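Local coordinates for protein major pollen allergen Pla l 1 (Plantago lanceolata, PDB 4Z8W) that is a secreted pollen allergen of the Ole e 1 family that probably binds zinc and has no firmly established biological role, at residues G13-N18 / L120-K125; S30-G35 / D60-L65; V68-D73 / L104-T109. All blocks are in the same frame, centred on the assembly; numbering follows the deposited sequence.

Interaction 1 of 3, residues G13-N18 / L120-K125; sequences GEVYCN and LSFRAK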
ATOM      1  N   GLY A  13       6.394   1.885   2.302  1.00 28.87           N
ATOM      2  CA  GLY A  13       6.071   0.694   1.505  1.00 26.81           C
ATOM      3  C   GLY A  13       6.279   1.028   0.033  1.00 26.40           C
ATOM      4  O   GLY A  13       6.620   2.142  -0.319  1.00 21.96           O
ATOM      5  N   GLU A  14       6.087   0.013  -0.799  1.00 25.66           N
ATOM      6  CA  GLU A  14       6.273   0.122  -2.256  0.80 28.49           C
ATOM      7  C   GLU A  14       4.975  -0.066  -3.055  1.00 26.31           C
ATOM      8  O   GLU A  14       4.096  -0.821  -2.612  1.00 23.30           O
ATOM      9  CB  GLU A  14       7.294  -0.926  -2.737  0.80 28.09           C
ATOM     10  CG  GLU A  14       8.740  -0.689  -2.303  0.80 35.84           C
ATOM     11  CD  GLU A  14       8.982  -1.162  -0.881  0.80 43.49           C
ATOM     12  OE1 GLU A  14       8.876  -2.390  -0.637  0.80 47.09           O
ATOM     13  OE2 GLU A  14       9.285  -0.322  -0.012  0.80 45.01           O
ATOM     14  N   VAL A  15       4.862   0.558  -4.243  1.00 24.05           N
ATOM     15  CA  VAL A  15       3.755   0.253  -5.143  1.00 22.67           C
ATOM     16  C   VAL A  15       4.372  -0.175  -6.490  1.00 24.23           C
ATOM     17  O   VAL A  15       5.279   0.502  -6.988  1.00 25.99           O
ATOM     18  CB  VAL A  15       2.829   1.498  -5.322  1.00 19.83           C
ATOM     19  CG1 VAL A  15       1.724   1.259  -6.378  1.00 18.70           C
ATOM     20  CG2 VAL A  15       2.185   1.833  -3.977  1.00 19.19           C
ATOM     21  N   TYR A  16       3.867  -1.251  -7.077  1.00 22.42           N
ATOM     22  CA  TYR A  16       4.275  -1.700  -8.389  1.00 23.85           C
ATOM     23  C   TYR A  16       3.099  -1.712  -9.426  1.00 22.39           C
ATOM     24  O   TYR A  16       1.915  -1.737  -9.054  1.00 24.49           O
ATOM     25  CB  TYR A  16       4.795  -3.173  -8.285  1.00 24.12           C
ATOM     26  CG  TYR A  16       6.068  -3.357  -7.510  1.00 25.84           C
ATOM     27  CD1 TYR A  16       6.065  -3.346  -6.091  1.00 25.11           C
ATOM     28  CD2 TYR A  16       7.270  -3.492  -8.165  1.00 25.09           C
ATOM     29  CE1 TYR A  16       7.228  -3.521  -5.374  1.00 29.15           C
ATOM     30  CE2 TYR A  16       8.445  -3.655  -7.427  1.00 26.56           C
ATOM     31  CZ  TYR A  16       8.416  -3.641  -6.036  1.00 28.55           C
ATOM     32  OH  TYR A  16       9.591  -3.814  -5.294  1.00 32.47           O
ATOM     33  N   CYS A  17       3.456  -1.887 -10.683  1.00 23.92           N
ATOM     34  CA  CYS A  17       2.523  -2.344 -11.746  1.00 25.68           C
ATOM     35  C   CYS A  17       2.850  -3.875 -11.914  1.00 23.56           C
ATOM     36  O   CYS A  17       3.953  -4.242 -12.221  1.00 24.22           O
ATOM     37  CB  CYS A  17       2.818  -1.616 -13.086  1.00 26.61           C
ATOM     38  SG  CYS A  17       1.752  -2.270 -14.441  1.00 30.52           S
ATOM     39  N   ASN A  18       1.851  -4.743 -11.694  1.00 24.77           N
ATOM     40  CA  ASN A  18       1.949  -6.156 -12.074  1.00 21.46           C
ATOM     41  C   ASN A  18       1.561  -6.181 -13.572  1.00 24.81           C
ATOM     42  O   ASN A  18       0.416  -5.900 -13.912  1.00 21.90           O
ATOM     43  CB  ASN A  18       1.011  -6.967 -11.188  1.00 20.90           C
ATOM     44  CG  ASN A  18       0.691  -8.365 -11.768  1.00 19.34           C
ATOM     45  OD1 ASN A  18       1.541  -8.943 -12.478  1.00 23.95           O
ATOM     46  ND2 ASN A  18      -0.493  -8.899 -11.462  1.00 22.02           N
ATOM     47  N   LEU A 120       2.161  -3.303  -2.564  1.00 21.68           N
ATOM     48  CA  LEU A 120       0.867  -3.374  -3.246  1.00 22.31           C
ATOM     49  C   LEU A 120       1.114  -3.198  -4.734  1.00 20.83           C
ATOM     50  O   LEU A 120       2.112  -2.598  -5.131  1.00 20.81           O
ATOM     51  CB  LEU A 120      -0.047  -2.214  -2.779  1.00 23.43           C
ATOM     52  CG  LEU A 120      -0.509  -2.301  -1.313  1.00 25.64           C
ATOM     53  CD1 LEU A 120      -0.831  -0.900  -0.774  1.00 25.18           C
ATOM     54  CD2 LEU A 120      -1.651  -3.286  -1.202  1.00 24.39           C
ATOM     55  N   SER A 121       0.210  -3.688  -5.557  1.00 21.46           N
ATOM     56  CA  SER A 121       0.313  -3.451  -6.981  1.00 22.91           C
ATOM     57  C   SER A 121      -1.036  -3.062  -7.636  1.00 21.21           C
ATOM     58  O   SER A 121      -2.092  -3.587  -7.313  1.00 22.02           O
ATOM     59  CB  SER A 121       0.920  -4.726  -7.683  1.00 22.17           C
ATOM     60  OG  SER A 121       0.039  -5.853  -7.462  1.00 26.03           O
ATOM     61  N   PHE A 122      -0.974  -2.153  -8.578  1.00 24.58           N
ATOM     62  CA  PHE A 122      -1.985  -2.074  -9.608  1.00 23.95           C
ATOM     63  C   PHE A 122      -1.678  -3.128 -10.712  1.00 25.10           C
ATOM     64  O   PHE A 122      -0.572  -3.632 -10.826  1.00 25.46           O
ATOM     65  CB  PHE A 122      -1.891  -0.676 -10.247  1.00 21.37           C
ATOM     66  CG  PHE A 122      -2.398   0.439  -9.370  1.00 22.27           C
ATOM     67  CD1 PHE A 122      -3.765   0.548  -9.097  1.00 23.79           C
ATOM     68  CD2 PHE A 122      -1.511   1.324  -8.742  1.00 22.47           C
ATOM     69  CE1 PHE A 122      -4.266   1.546  -8.241  1.00 24.86           C
ATOM     70  CE2 PHE A 122      -2.004   2.367  -7.937  1.00 18.98           C
ATOM     71  CZ  PHE A 122      -3.373   2.498  -7.712  1.00 22.95           C
ATOM     72  N   ARG A 123      -2.657  -3.398 -11.568  1.00 25.68           N
ATOM     73  CA  ARG A 123      -2.516  -4.486 -12.534  1.00 24.32           C
ATOM     74  C   ARG A 123      -2.871  -4.040 -13.955  1.00 27.16           C
ATOM     75  O   ARG A 123      -3.778  -3.289 -14.128  1.00 24.01           O
ATOM     76  CB  ARG A 123      -3.311  -5.705 -12.056  1.00 21.70           C
ATOM     77  CG  ARG A 123      -3.144  -6.929 -13.024  1.00 23.37           C
ATOM     78  CD  ARG A 123      -3.873  -8.130 -12.422  1.00 22.25           C
ATOM     79  NE  ARG A 123      -5.303  -7.963 -12.344  1.00 27.48           N
ATOM     80  CZ  ARG A 123      -6.121  -8.885 -11.838  1.00 30.89           C
ATOM     81  NH1 ARG A 123      -5.622  -9.997 -11.264  1.00 30.43           N
ATOM     82  NH2 ARG A 123      -7.405  -8.683 -11.859  1.00 28.72           N
ATOM     83  N   ALA A 124      -2.039  -4.428 -14.927  1.00 26.13           N
ATOM     84  CA  ALA A 124      -2.271  -4.176 -16.295  1.00 28.05           C
ATOM     85  C   ALA A 124      -3.483  -4.958 -16.842  1.00 29.57           C
ATOM     86  O   ALA A 124      -3.977  -5.909 -16.227  1.00 30.68           O
ATOM     87  CB  ALA A 124      -0.992  -4.430 -17.115  1.00 27.81           C
ATOM     88  N   LYS A 125      -3.930  -4.556 -18.023  1.00 29.61           N
ATOM     89  CA  LYS A 125      -5.048  -5.168 -18.691  1.00 32.46           C
ATOM     90  C   LYS A 125      -4.563  -6.325 -19.560  1.00 30.35           C
ATOM     91  O   LYS A 125      -5.371  -7.060 -20.060  1.00 30.48           O
ATOM     92  CB  LYS A 125      -5.705  -4.137 -19.642  1.00 35.94           C
ATOM     93  CG  LYS A 125      -5.846  -2.745 -19.023  1.00 45.32           C
ATOM     94  CD  LYS A 125      -6.724  -1.831 -19.868  1.00 45.08           C
ATOM     95  CE  LYS A 125      -8.141  -1.953 -19.391  1.00 44.77           C
ATOM     96  NZ  LYS A 125      -8.902  -0.869 -20.034  1.00 50.18           N
TER
HETATM   97  O   HOH W   1      -1.705  -7.530  -8.985  1.00 33.28           O
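Val15 and Phe122 meet on the buried face of a parallel beta pair, in which strand 8-18 runs beside strand 114-123 in the Ole e 1-like beta fold. The backbones form a regular ladder. Leu120 N donates to Glu14 O, and Tyr16 N to Leu120 O at 2.9 Å. Phe122 N donates to Tyr16 O with a bent N-H...O angle of 132°. Asn18 N then gives to Phe122 O at 2.8 Å, and Ala124 N to Asn18 O. Beside these bonds, Val15 CA-H points to Leu120 O, and Ser121 CA-H points to Tyr16 O.

The buried apolar face carries Val15, Cys17, Leu120 and Phe122 and is the more closely packed one. Val15 CG1 lies anti to the backbone N (chi1 174°). It reaches the ring of Phe122 at CD2, at 4.0 Å, and the two side chains cross obliquely. Leu78 of strand 74-80 covers Val15, Leu120 and Phe122, which joins this sheet to the second one. Cys17 SG is tied to Cys86 in a disulfide, and the sulfur only grazes Ala124 CB, at 4.4 Å.

The other face, with Tyr16, Asn18, Ser121 and Arg123, is more polar and partly open to solvent. Here Asn18 and Arg123 lie side by side and point the same way, with amide and guanidinium planes 57° apart. Asn18 ND2 sits 3.6 Å from Arg123 CD, so it meets the aliphatic part of the arginine. The amide is held at its other end by Asn18 OD1, which accepts from Cys20 N. Arg123 NE forms a salt bridge with Glu88, a zinc-binding residue. A water spans the same face: it accepts from Asn18 ND2 at 3.1 Å and lies 2.9 Å from Ser121 OG.

Interaction 2 of 3, residues S30-G35 / D60-L65; sequences SERMAG and DGVYRL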
ATOM      1  N   SER A  30       7.397  -7.344 -12.391  1.00 31.93           N
ATOM      2  CA  SER A  30       6.740  -6.181 -11.786  1.00 28.75           C
ATOM      3  C   SER A  30       7.606  -4.895 -11.892  1.00 29.77           C
ATOM      4  O   SER A  30       8.839  -4.974 -11.831  1.00 27.90           O
ATOM      5  CB  SER A  30       6.282  -6.485 -10.362  1.00 23.34           C
ATOM      6  OG  SER A  30       5.426  -7.657 -10.405  1.00 26.63           O
ATOM      7  N   GLU A  31       6.951  -3.739 -12.125  1.00 26.70           N
ATOM      8  CA  GLU A  31       7.637  -2.428 -12.305  1.00 27.10           C
ATOM      9  C   GLU A  31       7.235  -1.445 -11.224  1.00 23.36           C
ATOM     10  O   GLU A  31       6.059  -1.194 -11.066  1.00 25.14           O
ATOM     11  CB  GLU A  31       7.163  -1.815 -13.663  1.00 26.47           C
ATOM     12  CG  GLU A  31       7.540  -2.727 -14.836  1.00 31.90           C
ATOM     13  CD  GLU A  31       7.053  -2.249 -16.209  1.00 35.02           C
ATOM     14  OE1 GLU A  31       6.461  -1.142 -16.344  1.00 35.89           O
ATOM     15  OE2 GLU A  31       7.266  -3.025 -17.149  1.00 37.38           O
ATOM     16  N   ARG A  32       8.199  -0.925 -10.492  1.00 28.14           N
ATOM     17  CA  ARG A  32       8.009   0.167  -9.526  1.00 30.26           C
ATOM     18  C   ARG A  32       7.229   1.323 -10.145  1.00 31.11           C
ATOM     19  O   ARG A  32       7.542   1.743 -11.226  1.00 28.57           O
ATOM     20  CB  ARG A  32       9.392   0.654  -9.048  1.00 32.46           C
ATOM     21  CG  ARG A  32      10.160  -0.388  -8.194  1.00 36.87           C
ATOM     22  CD  ARG A  32      11.654  -0.104  -7.945  1.00 38.09           C
ATOM     23  NE  ARG A  32      12.209  -1.100  -7.006  1.00 46.87           N
ATOM     24  CZ  ARG A  32      12.138  -1.028  -5.659  1.00 53.71           C
ATOM     25  NH1 ARG A  32      11.574   0.022  -5.053  1.00 44.48           N
ATOM     26  NH2 ARG A  32      12.648  -2.015  -4.906  1.00 52.78           N
ATOM     27  N   MET A  33       6.191   1.821  -9.477  1.00 25.87           N
ATOM     28  CA  MET A  33       5.363   2.916 -10.029  1.00 27.94           C
ATOM     29  C   MET A  33       5.542   4.234  -9.213  1.00 31.69           C
ATOM     30  O   MET A  33       5.140   4.308  -8.034  1.00 27.65           O
ATOM     31  CB  MET A  33       3.862   2.535 -10.014  1.00 26.69           C
ATOM     32  CG  MET A  33       2.924   3.621 -10.541  1.00 21.08           C
ATOM     33  SD  MET A  33       1.191   3.253 -10.479  1.00 25.79           S
ATOM     34  CE  MET A  33       1.160   1.749 -11.468  1.00 28.23           C
ATOM     35  N   ALA A  34       6.074   5.275  -9.869  1.00 27.34           N
ATOM     36  CA  ALA A  34       6.096   6.647  -9.376  1.00 28.16           C
ATOM     37  C   ALA A  34       4.780   7.340  -9.546  1.00 30.95           C
ATOM     38  O   ALA A  34       4.087   7.178 -10.556  1.00 33.66           O
ATOM     39  CB  ALA A  34       7.213   7.458 -10.093  1.00 36.15           C
ATOM     40  N   GLY A  35       4.410   8.140  -8.553  1.00 27.13           N
ATOM     41  CA  GLY A  35       3.219   8.997  -8.694  1.00 24.23           C
ATOM     42  C   GLY A  35       1.974   8.318  -8.256  1.00 30.37           C
ATOM     43  O   GLY A  35       0.900   8.877  -8.414  1.00 27.10           O
ATOM     44  N   ASP A  60      11.425   5.450  -6.798  1.00 37.73           N
ATOM     45  CA  ASP A  60      11.578   4.026  -6.591  1.00 35.74           C
ATOM     46  C   ASP A  60      10.234   3.330  -6.311  1.00 26.60           C
ATOM     47  O   ASP A  60      10.235   2.170  -5.922  1.00 32.41           O
ATOM     48  CB  ASP A  60      12.547   3.749  -5.441  1.00 37.31           C
ATOM     49  CG  ASP A  60      13.946   4.248  -5.718  1.00 45.45           C
ATOM     50  OD1 ASP A  60      14.539   3.861  -6.752  1.00 43.58           O
ATOM     51  OD2 ASP A  60      14.452   5.025  -4.886  1.00 52.52           O
ATOM     52  N   GLY A  61       9.126   4.019  -6.512  1.00 28.01           N
ATOM     53  CA  GLY A  61       7.769   3.490  -6.168  1.00 26.85           C
ATOM     54  C   GLY A  61       7.568   3.367  -4.644  1.00 28.32           C
ATOM     55  O   GLY A  61       6.792   2.515  -4.186  1.00 23.71           O
ATOM     56  N   VAL A  62       8.246   4.210  -3.858  1.00 25.96           N
ATOM     57  CA  VAL A  62       8.215   4.118  -2.348  1.00 27.31           C
ATOM     58  C   VAL A  62       7.432   5.262  -1.791  1.00 28.71           C
ATOM     59  O   VAL A  62       7.650   6.419  -2.181  1.00 26.60           O
ATOM     60  CB  VAL A  62       9.642   4.182  -1.741  1.00 27.85           C
ATOM     61  CG1 VAL A  62       9.621   4.050  -0.206  1.00 25.11           C
ATOM     62  CG2 VAL A  62      10.522   3.084  -2.327  1.00 26.88           C
ATOM     63  N   TYR A  63       6.473   4.996  -0.888  1.00 24.18           N
ATOM     64  CA  TYR A  63       5.817   6.125  -0.247  1.00 22.22           C
ATOM     65  C   TYR A  63       6.361   6.188   1.209  1.00 26.01           C
ATOM     66  O   TYR A  63       6.911   5.219   1.711  1.00 25.18           O
ATOM     67  CB  TYR A  63       4.263   6.024  -0.213  1.00 23.15           C
ATOM     68  CG  TYR A  63       3.736   4.649   0.327  1.00 24.52           C
ATOM     69  CD1 TYR A  63       3.611   4.399   1.731  1.00 22.62           C
ATOM     70  CD2 TYR A  63       3.389   3.639  -0.564  1.00 22.57           C
ATOM     71  CE1 TYR A  63       3.138   3.172   2.185  1.00 22.08           C
ATOM     72  CE2 TYR A  63       2.905   2.371  -0.107  1.00 20.92           C
ATOM     73  CZ  TYR A  63       2.793   2.157   1.245  1.00 21.83           C
ATOM     74  OH  TYR A  63       2.315   0.964   1.705  1.00 21.62           O
ATOM     75  N   ARG A  64       6.131   7.290   1.908  1.00 27.21           N
ATOM     76  CA  ARG A  64       6.656   7.404   3.293  1.00 27.25           C
ATOM     77  C   ARG A  64       5.737   8.390   3.945  1.00 28.34           C
ATOM     78  O   ARG A  64       5.776   9.615   3.712  1.00 33.28           O
ATOM     79  CB  ARG A  64       8.127   7.809   3.284  1.00 29.05           C
ATOM     80  CG  ARG A  64       8.740   8.134   4.608  1.00 36.20           C
ATOM     81  CD  ARG A  64      10.221   8.450   4.425  1.00 36.06           C
ATOM     82  NE  ARG A  64      10.801   8.973   5.645  1.00 46.79           N
ATOM     83  CZ  ARG A  64      11.429   8.208   6.538  1.00 53.56           C
ATOM     84  NH1 ARG A  64      11.556   6.885   6.332  1.00 50.22           N
ATOM     85  NH2 ARG A  64      11.923   8.759   7.640  1.00 52.05           N
ATOM     86  N   LEU A  65       4.796   7.839   4.707  1.00 28.60           N
ATOM     87  CA  LEU A  65       3.750   8.656   5.266  1.00 30.25           C
ATOM     88  C   LEU A  65       4.106   9.038   6.694  1.00 32.26           C
ATOM     89  O   LEU A  65       4.434   8.149   7.513  1.00 32.88           O
ATOM     90  CB  LEU A  65       2.439   7.910   5.216  1.00 30.48           C
ATOM     91  CG  LEU A  65       2.023   7.204   3.916  1.00 29.38           C
ATOM     92  CD1 LEU A  65       0.798   6.322   4.217  1.00 32.28           C
ATOM     93  CD2 LEU A  65       1.707   8.176   2.771  1.00 28.59           C
TER
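Arg32 NH1 donates to the backbone carbonyl of Asp60, with 2.7 Å between NH1 and Asp60 O. This is the one hydrogen bond between the two segments. The carbonyl oxygen lies almost in the guanidinium plane, 4° out of it. NH1 in turn lies in the carbonyl plane, with an N-H...O angle of 157°. The arginine is extended from CG to NE and passes close to the oxygen it binds: Arg32 CG and CD are each 3.4 Å from Asp60 O. The carboxylate of Asp60 takes no part in this grip. Its OD1 stays 5.1 Å from Arg32 NH1; the opposite charges are not in contact, though they may attract weakly. Val62 CG2 touches the edge of the guanidinium.

Behind the arginine the backbones close up at Met33 and Gly61. Gly61 has a positive phi (69°), and its CA packs directly against Met33 O. This is a CA-H...O contact, with CA and O 3.3 Å apart.

The next shell holds these backbones. Asp58 OD1 accepts from the backbone N of Asp60 and of Val62, which pins the turn before strand 62-68. Met33 O also accepts from Thr57 OG1. The Met33 side chain turns from Gly61 into the interior and touches Phe122 of strand 114-123.

Both segments lie along strand 8-18. Strand 31-32 and strand 62-68 each pair antiparallel with it, and Val15 makes backbone hydrogen bonds to both Met33 and Gly61 where the two approach each other.

Interaction 3 of 3, residues V68-D73 / L104-T109; sequences VGYHED and LSKNTT. With ZN (zinc ion), chain B.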
ATOM      1  N   VAL A  68       1.418  10.966  13.180  1.00 34.71           N
ATOM      2  CA  VAL A  68       1.605  11.503  14.532  1.00 34.40           C
ATOM      3  C   VAL A  68       0.781  10.629  15.476  1.00 30.67           C
ATOM      4  O   VAL A  68      -0.419  10.404  15.233  1.00 36.80           O
ATOM      5  CB  VAL A  68       1.065  12.950  14.603  1.00 36.86           C
ATOM      6  CG1 VAL A  68       1.349  13.589  15.987  1.00 35.08           C
ATOM      7  CG2 VAL A  68       1.639  13.799  13.451  1.00 41.00           C
ATOM      8  N   GLY A  69       1.399  10.153  16.540  1.00 33.53           N
ATOM      9  CA  GLY A  69       0.643   9.469  17.612  1.00 40.09           C
ATOM     10  C   GLY A  69       0.669   7.960  17.359  1.00 43.65           C
ATOM     11  O   GLY A  69       1.038   7.517  16.245  1.00 37.35           O
ATOM     12  N   TYR A  70       0.311   7.170  18.374  1.00 36.00           N
ATOM     13  CA  TYR A  70       0.193   5.717  18.169  1.00 37.23           C
ATOM     14  C   TYR A  70      -1.215   5.452  17.612  1.00 33.12           C
ATOM     15  O   TYR A  70      -2.131   6.272  17.831  1.00 29.74           O
ATOM     16  CB  TYR A  70       0.433   4.925  19.474  1.00 38.18           C
ATOM     17  CG  TYR A  70       1.820   5.091  20.062  1.00 35.77           C
ATOM     18  CD1 TYR A  70       2.888   4.309  19.632  1.00 37.63           C
ATOM     19  CD2 TYR A  70       2.047   6.039  21.104  1.00 45.45           C
ATOM     20  CE1 TYR A  70       4.159   4.460  20.214  1.00 40.40           C
ATOM     21  CE2 TYR A  70       3.296   6.198  21.693  1.00 39.02           C
ATOM     22  CZ  TYR A  70       4.334   5.410  21.246  1.00 43.24           C
ATOM     23  OH  TYR A  70       5.559   5.557  21.823  1.00 43.46           O
ATOM     24  N   HIS A  71      -1.417   4.338  16.893  1.00 31.52           N
ATOM     25  CA  HIS A  71      -2.773   4.060  16.376  1.00 29.44           C
ATOM     26  C   HIS A  71      -3.020   2.601  16.341  1.00 26.91           C
ATOM     27  O   HIS A  71      -2.089   1.805  16.476  1.00 29.83           O
ATOM     28  CB  HIS A  71      -3.046   4.690  14.977  1.00 34.18           C
ATOM     29  CG  HIS A  71      -2.859   6.177  14.918  1.00 32.14           C
ATOM     30  ND1 HIS A  71      -3.890   7.080  15.082  1.00 33.77           N
ATOM     31  CD2 HIS A  71      -1.733   6.922  14.753  1.00 32.27           C
ATOM     32  CE1 HIS A  71      -3.411   8.314  15.023  1.00 27.20           C
ATOM     33  NE2 HIS A  71      -2.106   8.245  14.838  1.00 31.56           N
ATOM     34  N   GLU A  72      -4.298   2.238  16.209  1.00 26.53           N
ATOM     35  CA  GLU A  72      -4.718   0.828  16.058  1.00 29.30           C
ATOM     36  C   GLU A  72      -5.605   0.739  14.832  1.00 26.40           C
ATOM     37  O   GLU A  72      -6.171   1.791  14.371  1.00 22.27           O
ATOM     38  CB  GLU A  72      -5.515   0.324  17.336  1.00 27.35           C
ATOM     39  CG  GLU A  72      -4.737   0.344  18.683  1.00 28.57           C
ATOM     40  CD  GLU A  72      -3.526  -0.628  18.795  1.00 28.54           C
ATOM     41  OE1 GLU A  72      -3.296  -1.431  17.872  1.00 30.69           O
ATOM     42  OE2 GLU A  72      -2.802  -0.620  19.839  1.00 26.85           O
ATOM     43  N   ASP A  73      -5.669  -0.475  14.288  1.00 24.87           N
ATOM     44  CA  ASP A  73      -6.574  -0.845  13.193  1.00 29.74           C
ATOM     45  C   ASP A  73      -6.221   0.032  12.015  1.00 29.29           C
ATOM     46  O   ASP A  73      -7.080   0.694  11.444  1.00 28.68           O
ATOM     47  CB  ASP A  73      -8.072  -0.703  13.539  1.00 28.27           C
ATOM     48  CG  ASP A  73      -8.416  -1.283  14.888  1.00 35.84           C
ATOM     49  OD1 ASP A  73      -7.968  -2.378  15.200  1.00 30.26           O
ATOM     50  OD2 ASP A  73      -9.160  -0.653  15.647  1.00 42.35           O
ATOM     51  N   LEU A 104       1.291   0.284  14.416  1.00 22.36           N
ATOM     52  CA  LEU A 104       1.629   1.581  15.006  1.00 27.72           C
ATOM     53  C   LEU A 104       1.231   1.547  16.505  1.00 28.82           C
ATOM     54  O   LEU A 104       0.944   2.612  17.105  1.00 29.07           O
ATOM     55  CB  LEU A 104       0.892   2.763  14.310  1.00 24.59           C
ATOM     56  CG  LEU A 104       1.291   2.881  12.790  1.00 25.85           C
ATOM     57  CD1 LEU A 104       0.268   3.765  12.045  1.00 25.17           C
ATOM     58  CD2 LEU A 104       2.726   3.447  12.585  1.00 26.95           C
ATOM     59  N   SER A 105       1.223   0.331  17.082  1.00 25.80           N
ATOM     60  CA  SER A 105       0.771   0.155  18.494  1.00 29.63           C
ATOM     61  C   SER A 105       1.873   0.576  19.465  1.00 31.58           C
ATOM     62  O   SER A 105       3.088   0.202  19.282  1.00 28.90           O
ATOM     63  CB  SER A 105       0.391  -1.322  18.800  1.00 31.92           C
ATOM     64  OG  SER A 105      -0.272  -1.474  20.067  1.00 30.67           O
ATOM     65  N   LYS A 106       1.464   1.352  20.474  1.00 31.50           N
ATOM     66  CA  LYS A 106       2.286   1.650  21.646  1.00 31.63           C
ATOM     67  C   LYS A 106       2.663   0.411  22.454  1.00 31.71           C
ATOM     68  O   LYS A 106       3.707   0.397  23.135  1.00 31.73           O
ATOM     69  CB  LYS A 106       1.502   2.626  22.545  1.00 35.17           C
ATOM     70  CG  LYS A 106       2.237   3.149  23.785  1.00 36.49           C
ATOM     71  CD  LYS A 106       1.192   3.727  24.762  1.00 40.89           C
ATOM     72  CE  LYS A 106       1.745   3.964  26.171  1.00 51.37           C
ATOM     73  NZ  LYS A 106       2.673   5.137  26.143  1.00 52.76           N
ATOM     74  N   ASN A 107       1.848  -0.656  22.366  1.00 28.89           N
ATOM     75  CA  ASN A 107       1.950  -1.755  23.317  1.00 32.49           C
ATOM     76  C   ASN A 107       2.968  -2.879  23.072  1.00 32.98           C
ATOM     77  O   ASN A 107       2.780  -4.017  23.522  1.00 33.70           O
ATOM     78  CB  ASN A 107       0.537  -2.330  23.602  1.00 28.51           C
ATOM     79  CG  ASN A 107      -0.469  -1.235  23.805  1.00 29.93           C
ATOM     80  OD1 ASN A 107      -0.202  -0.288  24.545  1.00 25.60           O
ATOM     81  ND2 ASN A 107      -1.656  -1.382  23.190  1.00 27.96           N
ATOM     82  N   THR A 108       4.034  -2.557  22.349  1.00 35.00           N
ATOM     83  CA  THR A 108       5.085  -3.536  22.040  1.00 33.45           C
ATOM     84  C   THR A 108       6.476  -3.082  22.480  1.00 36.11           C
ATOM     85  O   THR A 108       6.681  -1.931  22.903  1.00 34.46           O
ATOM     86  CB  THR A 108       5.253  -3.717  20.519  1.00 36.22           C
ATOM     87  OG1 THR A 108       5.798  -2.489  19.957  1.00 29.10           O
ATOM     88  CG2 THR A 108       3.930  -4.125  19.827  1.00 38.00           C
ATOM     89  N   THR A 109       7.466  -3.964  22.314  1.00 35.63           N
ATOM     90  CA  THR A 109       8.866  -3.556  22.585  1.00 40.30           C
ATOM     91  C   THR A 109       9.596  -3.153  21.277  1.00 40.57           C
ATOM     92  O   THR A 109      10.837  -3.132  21.241  1.00 48.12           O
ATOM     93  CB  THR A 109       9.640  -4.714  23.301  1.00 41.96           C
ATOM     94  OG1 THR A 109       9.480  -5.920  22.542  1.00 42.31           O
ATOM     95  CG2 THR A 109       9.087  -4.997  24.739  1.00 40.13           C
TER
HETATM   96 ZN    ZN B 201      -8.693  -2.904  17.006  1.00 30.27          ZN
HETATM   97  O   HOH W   2      -1.320  -0.521  15.073  1.00 26.09           O
HETATM   98  O   HOH W   3      -1.533   1.758  20.638  1.00 28.79           O
HETATM   99  O   HOH W   4      -4.202  -0.685  22.179  1.00 32.77           O
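Lys106 lies over one face of the Tyr70 ring, which its CB and CG cross. Lys106 CB is 3.6 Å from the ring centroid and 15° off the ring normal, a CH-pi contact. Lys106 CG, anti to the backbone N, continues over the CE2 side of the ring. At the ring edge, near its plane, lies Leu104 O, which is 3.4 Å from Tyr70 CB. Phe9 meets the same tyrosine with its ring steeply inclined to it.

Leu104 O also accepts from His71 N at 2.9 Å, with the donor 46° above the carbonyl plane. The imidazole of His71 turns back along its own segment. Its NE2 donates to Val68 O, close to the ring plane, while ND1 is hydrogen-bonded to Asp44 OD2 and the ring stacks on Tyr51.

These residues belong to two loops at one end of the Ole e 1-like fold of two beta sheets. The loop 69-73 connects strand 62-68 to strand 74-80, and residues 104-109 follow strand 100-102. Their touching parts run nearly perpendicular to each other.

The Glu72 chain is bent at chi2, and its OE2 meets the second loop at Ser105. Ser105 OG donates to Glu72 OE2 at 2.7 Å, on the syn side of the carboxylate and 19° out of its plane. The same hydroxyl oxygen accepts from Asn107 N, closing an ST turn. Glu72 OE2 takes two waters as well, one linked to Lys106 N and the other, weakly, to Asn107 ND2. Next along the chain, Asp73 OD1 binds zinc at 2.0 Å, and Asp45 supplies a second ligand.

Interaction 1 joins residues 102 apart at their closest ends and closes a long loop. Interactions 2 and 3 are nested inside that loop and follow each other in series. Interactions 1 and 2 have centres 9 Å apart and share the sheet around strand 8-18. They touch directly: Cys17 N lies 2.7 Å from Glu31 O, probably a hydrogen bond. Interaction 3 lies about 27 Å from interaction 1, centre to centre, on the opposite side of the chain's centre. Strand 62-68 runs from interaction 2 toward interaction 3. One end of the fold thus carries the zinc bound by Asp73, while the sheet contacts lie nearer the other end.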